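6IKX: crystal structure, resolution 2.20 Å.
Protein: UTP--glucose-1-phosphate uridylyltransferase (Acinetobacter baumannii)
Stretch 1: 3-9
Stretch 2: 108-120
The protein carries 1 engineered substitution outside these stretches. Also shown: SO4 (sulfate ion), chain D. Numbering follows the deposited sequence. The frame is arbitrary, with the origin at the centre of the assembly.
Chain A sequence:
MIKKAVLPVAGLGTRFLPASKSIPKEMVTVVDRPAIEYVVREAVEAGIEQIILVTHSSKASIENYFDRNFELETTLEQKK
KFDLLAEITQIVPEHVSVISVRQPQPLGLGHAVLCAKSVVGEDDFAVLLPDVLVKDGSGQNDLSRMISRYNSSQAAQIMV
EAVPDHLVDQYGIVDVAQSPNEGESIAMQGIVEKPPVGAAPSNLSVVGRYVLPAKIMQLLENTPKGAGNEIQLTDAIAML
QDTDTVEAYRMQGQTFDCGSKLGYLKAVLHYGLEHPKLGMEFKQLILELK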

# COMPACT_ATOMS: atom_id res chain seq x y z
N LYS A 3 17.52 -15.92 -21.04
CA LYS A 3 16.31 -15.06 -21.17
C LYS A 3 15.77 -14.60 -19.79
O LYS A 3 14.91 -13.69 -19.78
N LYS A 4 16.18 -15.25 -18.70
CA LYS A 4 15.72 -14.96 -17.31
C LYS A 4 16.80 -14.31 -16.43
O LYS A 4 17.97 -14.64 -16.55
N ALA A 5 16.40 -13.39 -15.56
CA ALA A 5 17.26 -12.73 -14.57
C ALA A 5 16.48 -12.62 -13.26
O ALA A 5 15.34 -12.16 -13.30
N VAL A 6 17.12 -13.00 -12.16
CA VAL A 6 16.60 -12.84 -10.78
C VAL A 6 17.17 -11.54 -10.19
O VAL A 6 18.40 -11.40 -10.23
N LEU A 7 16.31 -10.57 -9.85
CA LEU A 7 16.76 -9.32 -9.16
C LEU A 7 16.33 -9.46 -7.72
O LEU A 7 15.13 -9.42 -7.44
N PRO A 8 17.23 -9.76 -6.78
CA PRO A 8 16.82 -10.01 -5.39
C PRO A 8 16.68 -8.64 -4.73
O PRO A 8 17.68 -8.03 -4.59
N VAL A 9 15.45 -8.19 -4.45
CA VAL A 9 15.13 -6.79 -4.02
C VAL A 9 14.28 -6.81 -2.72
O VAL A 9 13.47 -5.91 -2.54
N GLY A 108 19.10 -13.95 3.49
CA GLY A 108 20.25 -13.74 2.60
C GLY A 108 20.04 -14.09 1.11
O GLY A 108 18.96 -14.66 0.73
N LEU A 109 21.07 -13.73 0.31
CA LEU A 109 21.10 -13.73 -1.17
C LEU A 109 20.87 -15.16 -1.71
O LEU A 109 20.16 -15.30 -2.69
N GLY A 110 21.46 -16.16 -1.09
CA GLY A 110 21.30 -17.55 -1.54
C GLY A 110 19.85 -17.94 -1.44
O GLY A 110 19.31 -18.56 -2.37
N HIS A 111 19.24 -17.60 -0.31
CA HIS A 111 17.82 -17.92 0.02
C HIS A 111 16.90 -17.17 -0.95
O HIS A 111 15.92 -17.80 -1.44
N ALA A 112 17.25 -15.91 -1.27
CA ALA A 112 16.54 -15.07 -2.25
C ALA A 112 16.52 -15.77 -3.62
O ALA A 112 15.43 -15.97 -4.21
N VAL A 113 17.69 -16.16 -4.12
CA VAL A 113 17.81 -16.86 -5.42
C VAL A 113 16.99 -18.16 -5.36
O VAL A 113 16.23 -18.42 -6.30
N LEU A 114 17.06 -18.92 -4.26
CA LEU A 114 16.27 -20.17 -4.10
C LEU A 114 14.75 -19.91 -4.21
O LEU A 114 14.03 -20.80 -4.74
N CYS A 115 14.27 -18.76 -3.70
CA CYS A 115 12.84 -18.33 -3.75
C CYS A 115 12.34 -18.26 -5.19
O CYS A 115 11.19 -18.56 -5.42
N ALA A 116 13.20 -17.99 -6.15
CA ALA A 116 12.85 -17.96 -7.58
C ALA A 116 12.96 -19.33 -8.25
O ALA A 116 13.01 -19.37 -9.48
N LYS A 117 12.96 -20.44 -7.53
CA LYS A 117 13.29 -21.75 -8.17
C LYS A 117 12.19 -22.10 -9.18
O LYS A 117 12.51 -22.43 -10.32
N SER A 118 10.94 -22.07 -8.73
CA SER A 118 9.72 -22.42 -9.50
C SER A 118 9.66 -21.62 -10.79
O SER A 118 9.32 -22.19 -11.81
N VAL A 119 10.01 -20.35 -10.72
CA VAL A 119 9.98 -19.45 -11.90
C VAL A 119 11.20 -19.75 -12.75
O VAL A 119 11.06 -19.69 -13.96
N VAL A 120 12.36 -20.08 -12.19
CA VAL A 120 13.56 -20.35 -13.05
C VAL A 120 13.43 -21.72 -13.77
O VAL A 120 13.95 -21.86 -14.94

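Val6 is the apolar centre of the contact. On the strand, alternate side chains face opposite ways, so Lys4, Val6 and Pro8 point toward the helical stretch while Ala5 turns away. Val6, with chi1 in t, sets CG2 3.8 Å from Ala116 CB and 3.9 Å from Val120 CG2, and its CG1 lies 4.4 Å from Val113 CA. A branched valine suits this place: both methyls lie near Ala116 CB, with CG1 nearer Val113 and CG2 nearer Val120, whereas the small side chain of Ala116 points toward the strand and takes the contact with its single methyl. Val120, also t, points sideways and still meets Val6 through CG2.

Further along the strand, Pro8 packs its ring on the first helix, with CB 3.9 Å from Ala112 CB and CG 3.6 Å from Leu109 CD1. Ala112 points toward the strand, and its single methyl fits the 6.0 Å between Pro8 CA and Ala112 CA. Leu109 starts sideways, but its t, p rotamer brings its end nearer the proline. Beside it, Gly110 N makes a weak hydrogen bond to O1 of a sulfate ion, at 3.3 Å.

At the polar edge, Lys4 (m, t, t, t) extends its long chain until NZ donates a hydrogen bond to Val119 O at 2.8 Å.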

# COMPACT_ATOMS: atom_id res chain seq x y z
CB LYS A 3 15.22 -15.81 -21.94
CG LYS A 3 15.58 -16.28 -23.35
CD LYS A 3 15.77 -15.17 -24.38
CE LYS A 3 17.22 -14.77 -24.61
NZ LYS A 3 17.53 -14.48 -26.03
CB LYS A 4 15.28 -16.26 -16.65
CG LYS A 4 14.28 -17.02 -17.47
CD LYS A 4 13.74 -18.20 -16.75
CE LYS A 4 12.60 -18.80 -17.54
NZ LYS A 4 11.78 -19.64 -16.64
CB ALA A 5 17.73 -11.38 -15.06
CB VAL A 6 16.97 -14.08 -9.95
CG1 VAL A 6 16.65 -13.87 -8.47
CG2 VAL A 6 16.26 -15.30 -10.52
CB LEU A 7 16.15 -8.05 -9.72
CG LEU A 7 16.24 -7.77 -11.21
CD1 LEU A 7 16.48 -6.29 -11.46
CD2 LEU A 7 17.27 -8.65 -11.90
CB PRO A 8 17.97 -10.84 -4.79
CG PRO A 8 18.87 -11.13 -5.97
CD PRO A 8 18.67 -9.96 -6.93
CB VAL A 9 14.41 -6.03 -5.16
CG1 VAL A 9 15.28 -5.89 -6.41
CG2 VAL A 9 13.10 -6.69 -5.52
CB LEU A 109 22.44 -13.15 -1.68
CG LEU A 109 22.64 -13.21 -3.20
CD1 LEU A 109 21.46 -12.60 -3.93
CD2 LEU A 109 23.93 -12.52 -3.63
CB HIS A 111 17.53 -17.62 1.49
CG HIS A 111 16.09 -17.80 1.84
ND1 HIS A 111 15.24 -16.73 2.02
CD2 HIS A 111 15.35 -18.92 2.03
CE1 HIS A 111 14.05 -17.19 2.34
NE2 HIS A 111 14.08 -18.53 2.32
CB ALA A 112 17.21 -13.73 -2.31
CB VAL A 113 19.28 -17.11 -5.80
CG1 VAL A 113 19.41 -18.00 -7.02
CG2 VAL A 113 20.00 -15.79 -6.04
CB LEU A 114 16.61 -20.78 -2.74
CG LEU A 114 16.62 -22.29 -2.65
CD1 LEU A 114 16.24 -22.72 -1.24
CD2 LEU A 114 15.72 -22.96 -3.68
CB CYS A 115 12.62 -16.97 -3.09
SG CYS A 115 12.85 -16.95 -1.29
CB ALA A 116 13.73 -16.96 -8.29
CB LYS A 117 13.44 -22.84 -7.11
CG LYS A 117 13.38 -24.26 -7.63
CD LYS A 117 13.70 -25.27 -6.57
CE LYS A 117 13.19 -26.66 -6.91
NZ LYS A 117 13.22 -27.54 -5.71
CB SER A 118 8.49 -22.16 -8.67
OG SER A 118 8.36 -20.77 -8.43
CB VAL A 119 9.87 -17.97 -11.46
CG1 VAL A 119 9.76 -17.02 -12.63
CG2 VAL A 119 8.68 -17.80 -10.55
CB VAL A 120 14.87 -20.28 -12.25
CG1 VAL A 120 16.03 -20.97 -12.99
CG2 VAL A 120 15.21 -18.84 -11.90
S SO4 D . 25.94 -15.03 -0.27
O1 SO4 D . 24.67 -15.65 -0.52
O2 SO4 D . 26.29 -14.15 -1.36
O3 SO4 D . 25.87 -14.28 0.95
O4 SO4 D . 26.95 -16.05 -0.15